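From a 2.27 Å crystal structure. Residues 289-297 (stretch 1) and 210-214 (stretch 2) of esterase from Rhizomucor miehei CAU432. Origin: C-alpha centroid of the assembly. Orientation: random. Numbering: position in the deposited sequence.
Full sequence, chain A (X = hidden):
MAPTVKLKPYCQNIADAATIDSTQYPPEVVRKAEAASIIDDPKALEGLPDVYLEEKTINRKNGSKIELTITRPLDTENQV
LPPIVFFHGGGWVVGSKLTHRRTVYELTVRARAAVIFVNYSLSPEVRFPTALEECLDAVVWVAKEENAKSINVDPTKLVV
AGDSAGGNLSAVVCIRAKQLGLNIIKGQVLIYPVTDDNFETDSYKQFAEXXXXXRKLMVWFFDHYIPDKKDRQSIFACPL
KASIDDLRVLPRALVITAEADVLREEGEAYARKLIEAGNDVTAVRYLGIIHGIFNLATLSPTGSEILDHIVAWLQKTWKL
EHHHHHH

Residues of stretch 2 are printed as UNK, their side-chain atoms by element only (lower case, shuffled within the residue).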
# COMPACT_ATOMS: atom_id res chain seq x y z
N ILE A 289 -0.60 10.34 7.57
CA ILE A 289 0.23 11.24 6.78
C ILE A 289 -0.56 12.42 6.22
O ILE A 289 -1.79 12.39 6.11
CB ILE A 289 0.93 10.53 5.59
CG1 ILE A 289 -0.09 10.05 4.56
CG2 ILE A 289 1.79 9.39 6.07
CD1 ILE A 289 0.55 9.67 3.27
N ILE A 290 0.19 13.45 5.86
CA ILE A 290 -0.39 14.62 5.24
C ILE A 290 0.07 14.74 3.80
O ILE A 290 0.99 14.06 3.35
CB ILE A 290 -0.01 15.92 5.98
CG1 ILE A 290 1.52 16.05 6.07
CG2 ILE A 290 -0.69 15.95 7.34
CD1 ILE A 290 2.02 17.48 6.39
N HIS A 291 -0.61 15.63 3.10
CA HIS A 291 -0.21 16.03 1.78
C HIS A 291 1.16 16.72 1.80
O HIS A 291 1.46 17.48 2.72
CB HIS A 291 -1.28 16.96 1.20
CG HIS A 291 -1.19 17.16 -0.28
ND1 HIS A 291 -2.07 16.56 -1.17
CD2 HIS A 291 -0.38 17.95 -1.03
CE1 HIS A 291 -1.77 16.94 -2.40
NE2 HIS A 291 -0.75 17.78 -2.34
N GLY A 292 1.96 16.46 0.77
CA GLY A 292 3.19 17.21 0.54
C GLY A 292 4.50 16.55 0.94
O GLY A 292 5.57 17.19 0.91
N ILE A 293 4.46 15.26 1.24
CA ILE A 293 5.68 14.61 1.67
C ILE A 293 6.66 14.39 0.52
O ILE A 293 7.84 14.12 0.76
CB ILE A 293 5.38 13.30 2.40
CG1 ILE A 293 4.57 12.33 1.55
CG2 ILE A 293 4.59 13.61 3.68
CD1 ILE A 293 4.21 11.06 2.34
N PHE A 294 6.21 14.53 -0.72
CA PHE A 294 7.09 14.27 -1.87
C PHE A 294 7.67 15.51 -2.56
O PHE A 294 8.34 15.39 -3.60
CB PHE A 294 6.37 13.40 -2.90
CG PHE A 294 6.09 12.02 -2.39
CD1 PHE A 294 7.14 11.14 -2.15
CD2 PHE A 294 4.79 11.60 -2.15
CE1 PHE A 294 6.89 9.85 -1.67
CE2 PHE A 294 4.52 10.32 -1.67
CZ PHE A 294 5.57 9.44 -1.43
N ASN A 295 7.44 16.70 -2.00
CA ASN A 295 8.02 17.93 -2.55
C ASN A 295 8.92 18.68 -1.57
O ASN A 295 8.98 19.92 -1.58
CB ASN A 295 6.91 18.88 -3.01
CG ASN A 295 5.95 19.26 -1.88
OD1 ASN A 295 4.90 18.63 -1.70
ND2 ASN A 295 6.28 20.32 -1.14
N LEU A 296 9.64 17.94 -0.74
CA LEU A 296 10.48 18.53 0.29
C LEU A 296 11.95 18.12 0.12
O LEU A 296 12.28 17.25 -0.71
CB LEU A 296 9.96 18.14 1.68
CG LEU A 296 8.47 18.46 1.91
CD1 LEU A 296 7.99 17.94 3.25
CD2 LEU A 296 8.16 19.97 1.78
N ALA A 297 12.83 18.73 0.91
CA ALA A 297 14.26 18.48 0.77
C ALA A 297 14.61 17.07 1.22
O ALA A 297 15.56 16.45 0.71
CB ALA A 297 15.06 19.51 1.55
N UNK A 210 -4.13 23.96 8.94
CA UNK A 210 -3.09 23.34 9.79
C UNK A 210 -2.59 21.95 9.37
O UNK A 210 -1.96 21.25 10.16
n UNK A 210 -5.16 24.66 12.40
c UNK A 210 -3.99 24.60 11.78
o UNK A 210 -3.26 25.59 11.64
c UNK A 210 -3.59 23.25 11.23
N UNK A 211 -2.82 21.57 8.12
CA UNK A 211 -2.20 20.35 7.59
C UNK A 211 -1.41 20.59 6.30
O UNK A 211 -1.47 19.77 5.35
c UNK A 211 -5.37 17.98 10.90
c UNK A 211 -5.89 19.02 10.14
c UNK A 211 -4.00 18.83 8.62
c UNK A 211 -5.20 19.44 9.01
c UNK A 211 -3.50 17.81 9.40
o UNK A 211 -6.04 17.55 12.03
c UNK A 211 -3.27 19.29 7.36
c UNK A 211 -4.19 17.36 10.54
N UNK A 212 -0.69 21.71 6.29
CA UNK A 212 0.25 22.10 5.24
C UNK A 212 -0.43 22.50 3.93
O UNK A 212 -0.31 23.65 3.51
c UNK A 212 2.42 20.67 2.80
c UNK A 212 4.42 22.46 3.51
c UNK A 212 4.44 21.85 2.27
c UNK A 212 3.45 20.96 1.90
o UNK A 212 5.45 22.14 1.38
c UNK A 212 1.26 20.96 5.02
c UNK A 212 3.39 22.17 4.39
c UNK A 212 2.38 21.27 4.05
N UNK A 213 -1.12 21.57 3.27
CA UNK A 213 -1.97 21.95 2.14
C UNK A 213 -3.31 22.41 2.69
O UNK A 213 -3.98 21.64 3.35
c UNK A 213 -2.17 20.80 1.14
c UNK A 213 -3.14 21.14 -0.03
c UNK A 213 -3.42 19.92 -0.92
c UNK A 213 -2.57 22.26 -0.89
N UNK A 214 -3.70 23.65 2.42
CA UNK A 214 -4.93 24.21 2.98
C UNK A 214 -5.95 24.46 1.87
O UNK A 214 -5.60 24.49 0.69
o UNK A 214 -4.09 26.45 2.77
c UNK A 214 -4.63 25.52 3.71
c UNK A 214 -3.59 25.31 4.81
O HOH W 1 -2.46 17.60 4.33

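Position 210 carries four side-chain atoms: two carbons in line, the second bearing one oxygen and one nitrogen. This is a short carboxamide, and it stays out of reach of stretch 1, touching nothing there. The residue is Asn-210, exposed at the start of the segment.

At position 211 a single carbon leads to a six-membered carbon ring that bears one oxygen. The CA-to-CB bond points sideways to stretch 1, and the ring meets the side chain of Ile-290 at its edge. A phenol ring on one methylene identifies Tyr-211, whose CD1 lies 3.9 Å from Ile-290 CG2. Its backbone contributes as well: a water donates to Tyr-211 O at 2.6 Å and accepts from His-291 N at 3.0 Å, linking the two main chains.

Position 212 has the same composition, one carbon, a ring of six carbons and an oxygen, but here CA-to-CB points toward stretch 1. The CB lies 3.8 Å from Ile-290 CD1, and the ring extends past the backbone of His-291 and Gly-292 to bring its oxygen near Asn-295 and Leu-296. This is Tyr-212, with chi1 in the t well. Its CD2 is 3.3 Å from His-291 O and its CE2 4.0 Å from Gly-292 CA. A CB on Gly-292 would fall 2.5 Å from that same CE2, and the backbone angles of 102/12 would also jam it against the preceding carbonyl oxygen, so the ring occupies room that a glycine leaves free. At the far end, Tyr-212 OH lies 3.5 Å from Leu-296 CD2.

Four carbons, forked at the second, make up the side chain at position 213. One terminal methyl sits over a face of the His-291 imidazole. The residue is Leu-213: its CD2 is 3.5 Å from the centroid of the His-291 ring and only 3° off the ring normal, a nearly ideal CH-pi contact. Leu-213 N also makes a weak hydrogen bond of 2.8 Å to Tyr-211 O.

Position 214 shows one carbon carrying an oxygen and a second carbon, out of reach of stretch 1. It is Thr-214, which occupies an N-cap position and caps a backbone nitrogen just beyond the segment.

The contact, burying 344 Å² in all, thus rests mainly on packing. Ile-290 meets both tyrosines, Leu-213 covers the imidazole, and Tyr-212 runs alongside the turn that begins at Gly-292. No clear direct hydrogen bond joins the stretches; the water supplies a polar link between their backbones.

Stretch 2 210-214: NYYLT
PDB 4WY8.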